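Local structure of L-Ala-D/L-Glu Epimerase (Escherichia coli, 1JPD) at residues A140-W144 against A170-A174; M164-R168 against L196-V201; A174-V178 against G200-L204; D213-E217 against K241-E245. The protein is an epimerase of the enolase superfamily, built from an enolase-like N-terminal domain and a C-terminal domain of the TIM-barrel kind. All coordinates share one frame; numbering follows the deposited sequence.

Contact 1 of 4, residues A140-W144 against A170-A174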
loop_
_atom_site.group_PDB
_atom_site.type_symbol
_atom_site.label_atom_id
_atom_site.label_comp_id
_atom_site.label_asym_id
_atom_site.label_seq_id
_atom_site.Cartn_x
_atom_site.Cartn_y
_atom_site.Cartn_z
ATOM N N ALA A 140 -11.748 0.796 18.936
ATOM C CA ALA A 140 -10.371 1.233 19.135
ATOM C C ALA A 140 -9.806 0.651 20.428
ATOM O O ALA A 140 -8.652 0.209 20.477
ATOM C CB ALA A 140 -10.305 2.745 19.176
ATOM N N SER A 141 -10.623 0.645 21.475
ATOM C CA SER A 141 -10.177 0.109 22.755
ATOM C C SER A 141 -9.887 -1.398 22.675
ATOM O O SER A 141 -8.860 -1.861 23.168
ATOM C CB SER A 141 -11.223 0.389 23.838
ATOM O OG SER A 141 -10.797 -0.135 25.084
ATOM N N THR A 142 -10.788 -2.152 22.050
ATOM C CA THR A 142 -10.623 -3.598 21.905
ATOM C C THR A 142 -9.396 -3.951 21.069
ATOM O O THR A 142 -8.656 -4.884 21.398
ATOM C CB THR A 142 -11.849 -4.234 21.232
ATOM O OG1 THR A 142 -13.011 -4.009 22.040
ATOM C CG2 THR A 142 -11.638 -5.727 21.055
ATOM N N LEU A 143 -9.189 -3.212 19.982
ATOM C CA LEU A 143 -8.044 -3.456 19.113
ATOM C C LEU A 143 -6.758 -3.063 19.828
ATOM O O LEU A 143 -5.709 -3.664 19.598
ATOM C CB LEU A 143 -8.196 -2.679 17.796
ATOM C CG LEU A 143 -9.405 -3.103 16.949
ATOM C CD1 LEU A 143 -9.538 -2.217 15.722
ATOM C CD2 LEU A 143 -9.241 -4.560 16.531
ATOM N N TRP A 144 -6.835 -2.058 20.699
ATOM C CA TRP A 144 -5.659 -1.622 21.453
ATOM C C TRP A 144 -5.298 -2.696 22.476
ATOM O O TRP A 144 -4.120 -2.984 22.696
ATOM C CB TRP A 144 -5.928 -0.284 22.158
ATOM C CG TRP A 144 -4.907 0.060 23.211
ATOM C CD1 TRP A 144 -5.011 -0.159 24.559
ATOM C CD2 TRP A 144 -3.607 0.616 22.997
ATOM N NE1 TRP A 144 -3.858 0.224 25.190
ATOM C CE2 TRP A 144 -2.978 0.705 24.257
ATOM C CE3 TRP A 144 -2.912 1.051 21.862
ATOM C CZ2 TRP A 144 -1.682 1.209 24.415
ATOM C CZ3 TRP A 144 -1.619 1.554 22.018
ATOM C CH2 TRP A 144 -1.021 1.628 23.286
ATOM N N ALA A 170 -10.506 7.015 24.540
ATOM C CA ALA A 170 -10.498 5.572 24.778
ATOM C C ALA A 170 -9.100 4.968 24.717
ATOM O O ALA A 170 -8.750 4.127 25.548
ATOM C CB ALA A 170 -11.408 4.873 23.775
ATOM N N VAL A 171 -8.312 5.378 23.727
ATOM C CA VAL A 171 -6.959 4.866 23.585
ATOM C C VAL A 171 -5.992 6.041 23.608
ATOM O O VAL A 171 -5.373 6.382 22.602
ATOM C CB VAL A 171 -6.800 4.049 22.273
ATOM C CG1 VAL A 171 -7.712 2.821 22.321
ATOM C CG2 VAL A 171 -7.152 4.905 21.070
ATOM N N PRO A 172 -5.840 6.669 24.786
ATOM C CA PRO A 172 -4.950 7.820 24.951
ATOM C C PRO A 172 -3.501 7.540 24.578
ATOM O O PRO A 172 -2.758 8.461 24.259
ATOM C CB PRO A 172 -5.121 8.172 26.428
ATOM C CG PRO A 172 -5.335 6.835 27.045
ATOM C CD PRO A 172 -6.330 6.207 26.098
ATOM N N ASP A 173 -3.100 6.273 24.604
ATOM C CA ASP A 173 -1.720 5.929 24.273
ATOM C C ASP A 173 -1.520 5.393 22.868
ATOM O O ASP A 173 -0.386 5.244 22.420
ATOM C CB ASP A 173 -1.170 4.905 25.266
ATOM C CG ASP A 173 -1.087 5.450 26.670
ATOM O OD1 ASP A 173 -0.617 6.598 26.828
ATOM O OD2 ASP A 173 -1.486 4.731 27.613
ATOM N N ALA A 174 -2.614 5.096 22.180
ATOM C CA ALA A 174 -2.531 4.567 20.827
ATOM C C ALA A 174 -2.035 5.611 19.845
ATOM O O ALA A 174 -2.351 6.794 19.979
ATOM C CB ALA A 174 -3.897 4.071 20.387
#
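Trp144 lays its six-membered ring against the turn that follows helix 160-170, overlapping the backbone of Asp173 and Ala174. The indole gets there because its CG stands anti to the backbone N of Trp144 (chi1 166°), which carries the ring off helix 133-145 and across to the other segment. One ring face lies over Ala174 N; Trp144 CZ3 is 3.4 Å from Ala174 CA, and Trp144 CE3 is 3.5 Å from Ala174 CB. Farther along the ring, Trp144 CZ2 meets the methylene of Asp173, 3.8 Å from its CB, while the Asp173 carboxylate plane is turned 47° from the indole.

The second centre is Val171, the first non-helical residue after helix 160-170. Its CG1 points into the flank of helix 133-145, 3.6 Å from Trp144 CB and 4.1 Å from Ala140 CB, and lies against the backbone of Ser141. The segment 171-174 forms a type I beta turn, closed by Ala174 N to Val171 O at 3.1 Å. Val171 and Ala174 also touch Leu151 of strand 150-154, which places the turn between helix and barrel sheet. The contacts are carbon surfaces laid on one another or on backbone atoms, so cohesion rests mainly on shape and dispersion.

Contact 2 of 4, residues M164-R168 against L196-V201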
loop_
_atom_site.group_PDB
_atom_site.type_symbol
_atom_site.label_atom_id
_atom_site.label_comp_id
_atom_site.label_asym_id
_atom_site.label_seq_id
_atom_site.Cartn_x
_atom_site.Cartn_y
_atom_site.Cartn_z
ATOM N N MET A 164 -13.408 11.469 16.723
ATOM C CA MET A 164 -11.999 11.543 17.098
ATOM C C MET A 164 -11.813 11.782 18.592
ATOM O O MET A 164 -10.871 11.258 19.193
ATOM C CB MET A 164 -11.283 12.632 16.295
ATOM C CG MET A 164 -11.139 12.285 14.829
ATOM S SD MET A 164 -10.431 10.639 14.642
ATOM C CE MET A 164 -8.721 10.891 15.227
ATOM N N VAL A 165 -12.704 12.555 19.204
ATOM C CA VAL A 165 -12.571 12.791 20.633
ATOM C C VAL A 165 -12.840 11.500 21.409
ATOM O O VAL A 165 -12.015 11.099 22.238
ATOM C CB VAL A 165 -13.505 13.930 21.119
ATOM C CG1 VAL A 165 -13.655 13.895 22.645
ATOM C CG2 VAL A 165 -12.922 15.270 20.703
ATOM N N ALA A 166 -13.967 10.837 21.136
ATOM C CA ALA A 166 -14.297 9.591 21.831
ATOM C C ALA A 166 -13.213 8.523 21.642
ATOM O O ALA A 166 -12.907 7.785 22.575
ATOM C CB ALA A 166 -15.643 9.058 21.361
ATOM N N ILE A 167 -12.635 8.444 20.444
ATOM C CA ILE A 167 -11.573 7.470 20.163
ATOM C C ILE A 167 -10.293 7.760 20.967
ATOM O O ILE A 167 -9.780 6.875 21.667
ATOM C CB ILE A 167 -11.243 7.426 18.640
ATOM C CG1 ILE A 167 -12.402 6.767 17.887
ATOM C CG2 ILE A 167 -9.951 6.662 18.389
ATOM C CD1 ILE A 167 -12.319 6.897 16.370
ATOM N N ARG A 168 -9.780 8.986 20.871
ATOM C CA ARG A 168 -8.570 9.352 21.605
ATOM C C ARG A 168 -8.746 9.178 23.116
ATOM O O ARG A 168 -7.820 8.753 23.804
ATOM C CB ARG A 168 -8.158 10.800 21.308
ATOM C CG ARG A 168 -7.042 11.304 22.225
ATOM C CD ARG A 168 -5.850 10.356 22.198
ATOM N NE ARG A 168 -4.968 10.600 21.059
ATOM C CZ ARG A 168 -4.110 9.708 20.574
ATOM N NH1 ARG A 168 -4.021 8.504 21.121
ATOM N NH2 ARG A 168 -3.324 10.033 19.559
ATOM N N LEU A 196 -7.372 17.452 14.848
ATOM C CA LEU A 196 -6.613 16.211 14.841
ATOM C C LEU A 196 -5.307 16.437 15.583
ATOM O O LEU A 196 -4.826 15.552 16.301
ATOM C CB LEU A 196 -6.334 15.739 13.408
ATOM C CG LEU A 196 -7.593 15.370 12.612
ATOM C CD1 LEU A 196 -7.197 14.770 11.261
ATOM C CD2 LEU A 196 -8.427 14.377 13.419
ATOM N N ALA A 197 -4.740 17.629 15.420
ATOM C CA ALA A 197 -3.495 17.965 16.099
ATOM C C ALA A 197 -3.735 18.087 17.606
ATOM O O ALA A 197 -2.921 17.622 18.397
ATOM C CB ALA A 197 -2.916 19.258 15.543
ATOM N N ASP A 198 -4.851 18.694 18.010
ATOM C CA ASP A 198 -5.138 18.821 19.439
ATOM C C ASP A 198 -5.232 17.442 20.103
ATOM O O ASP A 198 -4.992 17.314 21.305
ATOM C CB ASP A 198 -6.461 19.566 19.699
ATOM C CG ASP A 198 -6.428 21.023 19.265
ATOM O OD1 ASP A 198 -5.330 21.615 19.174
ATOM O OD2 ASP A 198 -7.517 21.591 19.032
ATOM N N LEU A 199 -5.582 16.420 19.316
ATOM C CA LEU A 199 -5.744 15.056 19.815
ATOM C C LEU A 199 -4.514 14.181 19.602
ATOM O O LEU A 199 -4.537 12.964 19.854
ATOM C CB LEU A 199 -6.962 14.406 19.154
ATOM C CG LEU A 199 -8.285 15.113 19.471
ATOM C CD1 LEU A 199 -9.448 14.415 18.780
ATOM C CD2 LEU A 199 -8.493 15.124 20.981
ATOM N N GLY A 200 -3.439 14.802 19.130
ATOM C CA GLY A 200 -2.205 14.076 18.903
ATOM C C GLY A 200 -2.213 13.127 17.718
ATOM O O GLY A 200 -1.427 12.179 17.694
ATOM N N VAL A 201 -3.089 13.363 16.741
ATOM C CA VAL A 201 -3.140 12.505 15.562
ATOM C C VAL A 201 -1.807 12.642 14.830
ATOM O O VAL A 201 -1.411 13.740 14.447
ATOM C CB VAL A 201 -4.293 12.908 14.615
ATOM C CG1 VAL A 201 -4.227 12.083 13.335
ATOM C CG2 VAL A 201 -5.633 12.698 15.311
HETATM O O HOH W 1 -1.057 9.524 17.753
#
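The two segments approach most closely at Arg168 and Leu199, whose CA atoms are 6.6 Å apart, and there the end of helix 189-198 faces the flank of helix 160-170. Leu199 makes the largest apolar contribution: its CD1 lies 3.6 Å from Met164 CB and rests on the backbone between Met164 and Val165. The Met164 chain, bent at chi2 and chi3, brings its methyl CE to 3.6 Å from Val201 CG2, while its CG meets Leu196 CD2 at 3.7 Å.

Arg168 supplies the polar link. Bends at chi2 (53°) and chi3 (83°) turn the guanidinium so that its edge meets the C-terminal end of helix 189-198, and NE donates to Leu199 O at 2.7 Å. That bond is nearly straight, 161° at the hydrogen, with the acceptor close to the guanidinium plane; NH2 adds a weak bond to the same oxygen. A water accepts from Arg168 NH2 at 2.9 Å and donates to Gly200 O, whereas NH1 is taken by Ala174 O and Val171 O. Helix 189-198 ends in a Schellman motif, with Gly200 at positive phi as C-prime and Val201 N bonded to Leu196 O. Successive helices packed outside the strands are the outer layer of a TIM barrel.

Contact 3 of 4, residues A174-V178 against G200-L204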
loop_
_atom_site.group_PDB
_atom_site.type_symbol
_atom_site.label_atom_id
_atom_site.label_comp_id
_atom_site.label_asym_id
_atom_site.label_seq_id
_atom_site.Cartn_x
_atom_site.Cartn_y
_atom_site.Cartn_z
ATOM N N ALA A 174 -2.614 5.096 22.180
ATOM C CA ALA A 174 -2.531 4.567 20.827
ATOM C C ALA A 174 -2.035 5.611 19.845
ATOM O O ALA A 174 -2.351 6.794 19.979
ATOM C CB ALA A 174 -3.897 4.071 20.387
ATOM N N THR A 175 -1.235 5.180 18.874
ATOM C CA THR A 175 -0.761 6.082 17.826
ATOM C C THR A 175 -1.914 6.075 16.818
ATOM O O THR A 175 -2.329 5.008 16.356
ATOM C CB THR A 175 0.495 5.549 17.118
ATOM O OG1 THR A 175 1.567 5.420 18.061
ATOM C CG2 THR A 175 0.912 6.499 15.999
ATOM N N LEU A 176 -2.439 7.248 16.480
ATOM C CA LEU A 176 -3.566 7.330 15.553
ATOM C C LEU A 176 -3.268 8.026 14.229
ATOM O O LEU A 176 -2.615 9.069 14.205
ATOM C CB LEU A 176 -4.737 8.072 16.212
ATOM C CG LEU A 176 -5.248 7.643 17.582
ATOM C CD1 LEU A 176 -6.299 8.629 18.053
ATOM C CD2 LEU A 176 -5.829 6.244 17.502
ATOM N N ILE A 177 -3.744 7.440 13.130
ATOM C CA ILE A 177 -3.615 8.057 11.814
ATOM C C ILE A 177 -5.030 8.039 11.240
ATOM O O ILE A 177 -5.804 7.128 11.526
ATOM C CB ILE A 177 -2.614 7.322 10.895
ATOM C CG1 ILE A 177 -3.035 5.874 10.661
ATOM C CG2 ILE A 177 -1.219 7.367 11.518
ATOM C CD1 ILE A 177 -2.078 5.133 9.733
ATOM N N VAL A 178 -5.385 9.066 10.477
ATOM C CA VAL A 178 -6.726 9.175 9.910
ATOM C C VAL A 178 -6.760 9.105 8.392
ATOM O O VAL A 178 -6.025 9.821 7.710
ATOM C CB VAL A 178 -7.402 10.505 10.337
ATOM C CG1 VAL A 178 -8.587 10.813 9.429
ATOM C CG2 VAL A 178 -7.862 10.417 11.779
ATOM N N GLY A 200 -3.439 14.802 19.130
ATOM C CA GLY A 200 -2.205 14.076 18.903
ATOM C C GLY A 200 -2.213 13.127 17.718
ATOM O O GLY A 200 -1.427 12.179 17.694
ATOM N N VAL A 201 -3.089 13.363 16.741
ATOM C CA VAL A 201 -3.140 12.505 15.562
ATOM C C VAL A 201 -1.807 12.642 14.830
ATOM O O VAL A 201 -1.411 13.740 14.447
ATOM C CB VAL A 201 -4.293 12.908 14.615
ATOM C CG1 VAL A 201 -4.227 12.083 13.335
ATOM C CG2 VAL A 201 -5.633 12.698 15.311
ATOM N N ALA A 202 -1.119 11.523 14.641
ATOM C CA ALA A 202 0.179 11.524 13.979
ATOM C C ALA A 202 0.144 11.909 12.506
ATOM O O ALA A 202 1.081 12.540 12.007
ATOM C CB ALA A 202 0.836 10.157 14.131
ATOM N N MET A 203 -0.925 11.538 11.803
ATOM C CA MET A 203 -1.010 11.843 10.382
ATOM C C MET A 203 -2.426 11.769 9.807
ATOM O O MET A 203 -3.245 10.973 10.255
ATOM C CB MET A 203 -0.071 10.895 9.627
ATOM C CG MET A 203 -0.129 10.975 8.118
ATOM S SD MET A 203 -1.499 9.999 7.433
ATOM C CE MET A 203 -0.748 8.335 7.383
ATOM N N LEU A 204 -2.700 12.625 8.827
ATOM C CA LEU A 204 -3.988 12.679 8.141
ATOM C C LEU A 204 -3.743 12.274 6.684
ATOM O O LEU A 204 -2.903 12.865 5.998
ATOM C CB LEU A 204 -4.562 14.093 8.188
ATOM C CG LEU A 204 -5.771 14.343 7.280
ATOM C CD1 LEU A 204 -6.962 13.477 7.721
ATOM C CD2 LEU A 204 -6.125 15.821 7.328
HETATM O O HOH W 1 -1.057 9.524 17.753
#
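Leu176 and Val178 bond to the backbone of Ala202 and Met203 across the two parallel strands of the beta-alpha-beta unit formed by strand 175-179, helix 189-198 and strand 203-205 in the TIM-barrel-like domain. Two backbone hydrogen bonds carry the pairing. Ala202 N reaches Leu176 O at 2.9 Å through a bent N-H (138°), and Val178 N reaches Met203 O at 2.9 Å through a much straighter one (167°). The same Met203 oxygen accepts a CA-H contact from Ile177, and Leu204 CA returns one to Val178 O at 3.5 Å. Val178 and Leu204 form a regular bridge.

Apolar packing divides between the two faces of the sheet. On the face of Ile177 and Met203, the bent Met203 chain brings CE to within 4.1 Å of Ile177 CB. The other face carries Val178 and Leu204, and it is covered by helices: Met164 touches Val178, and Cys193 and Leu196 touch Leu204. With CG1 anti to the backbone N (chi1 163°), Val178 sets that methyl 3.6 Å from Leu204 CD1. Beside this pairing a water links the backbones: the one that also serves Arg168 and Gly200 accepts from Leu176 N at 3.0 Å.

Contact 4 of 4, residues D213-E217 against K241-E245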
loop_
_atom_site.group_PDB
_atom_site.type_symbol
_atom_site.label_atom_id
_atom_site.label_comp_id
_atom_site.label_asym_id
_atom_site.label_seq_id
_atom_site.Cartn_x
_atom_site.Cartn_y
_atom_site.Cartn_z
ATOM N N ASP A 213 -7.142 18.964 -4.864
ATOM C CA ASP A 213 -6.501 19.085 -3.560
ATOM C C ASP A 213 -5.638 20.347 -3.413
ATOM O O ASP A 213 -4.713 20.389 -2.594
ATOM C CB ASP A 213 -5.642 17.834 -3.286
ATOM C CG ASP A 213 -4.480 17.683 -4.268
ATOM O OD1 ASP A 213 -3.628 16.786 -4.067
ATOM O OD2 ASP A 213 -4.413 18.457 -5.247
ATOM N N ALA A 214 -5.941 21.378 -4.193
ATOM C CA ALA A 214 -5.166 22.608 -4.138
ATOM C C ALA A 214 -5.262 23.296 -2.780
ATOM O O ALA A 214 -4.269 23.829 -2.284
ATOM C CB ALA A 214 -5.612 23.548 -5.232
ATOM N N ALA A 215 -6.445 23.276 -2.172
ATOM C CA ALA A 215 -6.633 23.916 -0.873
ATOM C C ALA A 215 -5.578 23.517 0.160
ATOM O O ALA A 215 -5.435 24.192 1.177
ATOM C CB ALA A 215 -8.037 23.625 -0.326
ATOM N N LEU A 216 -4.843 22.433 -0.089
ATOM C CA LEU A 216 -3.812 21.996 0.850
ATOM C C LEU A 216 -2.595 22.926 0.898
ATOM O O LEU A 216 -1.696 22.735 1.716
ATOM C CB LEU A 216 -3.341 20.579 0.521
ATOM C CG LEU A 216 -4.312 19.456 0.876
ATOM C CD1 LEU A 216 -3.713 18.116 0.492
ATOM C CD2 LEU A 216 -4.612 19.500 2.362
ATOM N N GLU A 217 -2.559 23.925 0.022
ATOM C CA GLU A 217 -1.443 24.869 -0.005
ATOM C C GLU A 217 -1.808 26.180 0.677
ATOM O O GLU A 217 -0.950 27.040 0.889
ATOM C CB GLU A 217 -1.034 25.170 -1.446
ATOM C CG GLU A 217 -0.424 24.002 -2.174
ATOM C CD GLU A 217 -0.023 24.352 -3.587
ATOM O OE1 GLU A 217 -0.859 24.945 -4.303
ATOM O OE2 GLU A 217 1.122 24.027 -3.979
ATOM N N LYS A 241 4.753 18.434 -3.856
ATOM C CA LYS A 241 5.548 19.364 -3.056
ATOM C C LYS A 241 4.747 20.611 -2.685
ATOM O O LYS A 241 4.356 21.378 -3.555
ATOM C CB LYS A 241 6.826 19.752 -3.820
ATOM C CG LYS A 241 7.970 20.236 -2.931
ATOM C CD LYS A 241 8.229 19.259 -1.784
ATOM C CE LYS A 241 9.164 19.842 -0.726
ATOM N NZ LYS A 241 9.000 19.151 0.594
ATOM N N GLY A 242 4.495 20.803 -1.390
ATOM C CA GLY A 242 3.732 21.959 -0.954
ATOM C C GLY A 242 2.286 21.641 -0.631
ATOM O O GLY A 242 1.521 22.513 -0.210
ATOM N N ARG A 243 1.896 20.389 -0.848
ATOM C CA ARG A 243 0.532 19.959 -0.554
ATOM C C ARG A 243 0.522 18.809 0.443
ATOM O O ARG A 243 -0.436 18.654 1.199
ATOM C CB ARG A 243 -0.203 19.551 -1.836
ATOM C CG ARG A 243 -0.430 20.714 -2.773
ATOM C CD ARG A 243 -1.342 20.381 -3.935
ATOM N NE ARG A 243 -1.435 21.524 -4.840
ATOM C CZ ARG A 243 -2.172 21.563 -5.944
ATOM N NH1 ARG A 243 -2.903 20.517 -6.308
ATOM N NH2 ARG A 243 -2.168 22.657 -6.692
ATOM N N TYR A 244 1.598 18.024 0.458
ATOM C CA TYR A 244 1.705 16.885 1.356
ATOM C C TYR A 244 3.086 16.740 2.019
ATOM O O TYR A 244 4.118 17.082 1.436
ATOM C CB TYR A 244 1.383 15.587 0.595
ATOM C CG TYR A 244 0.014 15.539 -0.054
ATOM C CD1 TYR A 244 -0.200 16.049 -1.333
ATOM C CD2 TYR A 244 -1.067 14.985 0.616
ATOM C CE1 TYR A 244 -1.464 16.005 -1.929
ATOM C CE2 TYR A 244 -2.330 14.938 0.032
ATOM C CZ TYR A 244 -2.524 15.447 -1.237
ATOM O OH TYR A 244 -3.781 15.393 -1.799
ATOM N N GLU A 245 3.098 16.214 3.238
ATOM C CA GLU A 245 4.343 15.999 3.952
ATOM C C GLU A 245 4.787 14.557 3.764
ATOM O O GLU A 245 5.979 14.253 3.826
ATOM C CB GLU A 245 4.167 16.281 5.446
ATOM C CG GLU A 245 4.167 17.751 5.803
ATOM C CD GLU A 245 2.858 18.447 5.488
ATOM O OE1 GLU A 245 2.901 19.658 5.182
ATOM O OE2 GLU A 245 1.789 17.796 5.564
HETATM O O HOH W 2 -0.876 25.825 -6.834
#
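Extended torsions from CG to NE (chi2 -171°, chi3 -176°) carry the Arg243 guanidinium along the 3-10 segment 214-217, while Asp213, with CG between its backbone N and carbonyl carbon (chi1 64°), turns its carboxylate to meet both Arg243 and Tyr244. The two oxygens of Asp213 divide the work. OD2 forms a salt bridge with Arg243 NH1 at 2.8 Å, approached on its syn side but from out of the carboxylate plane; carboxylate and guanidinium are nearly perpendicular. OD1 accepts from Tyr244 OH at 2.7 Å, using its anti lone pair and lying at the ring edge. Ser230 adds weak hydrogen bonds to both of these atoms.

Glu217 reaches Arg243 at another guanidinium edge, its OE1 making a longer salt bridge to NE at 3.5 Å. A water donates to Glu217 OE1 at 2.7 Å and accepts weakly from Arg243 NH2. Over one guanidinium face sits Ala214, its CA 3.6 Å from Arg243 CZ. Leu216 covers a face of the Tyr244 ring in a CH-pi contact, its CD1 3.8 Å from the centroid and offset toward the rim.

The loops before strands 225-227 and 246-249 are thus joined by a network in which one arginine meets two carboxylates. Such pairing would be expected to stabilise the ionised form of Asp213, while the Tyr244 hydroxyl bond to Asp213 and the methyl of Leu216 over one face would limit the ring's movement.

How the contacts relate
Contacts 1, 2 and 3 form one continuous patch, whereas contact 4 stands apart, its nearest atoms about 6 Å from contact 3 and about 19 Å from contact 1. Contact 3 is the buried member, strand against strand within the barrel sheet; contacts 1 and 2 are partly buried and join the outer helices and their connecting loops. Contact 4 is partly buried too, with four of its eight touching residues exposed. Contacts 2 and 3 share Gly200, Val201 and a water; contacts 1 and 3 share Ala174, which Arg168 of contact 2 also reaches. Chemistry follows position: apolar packing of a helix on a turn in contact 1, packing plus an arginine-to-carbonyl bond in contact 2, backbone pairing in contact 3, charged side chains in contact 4.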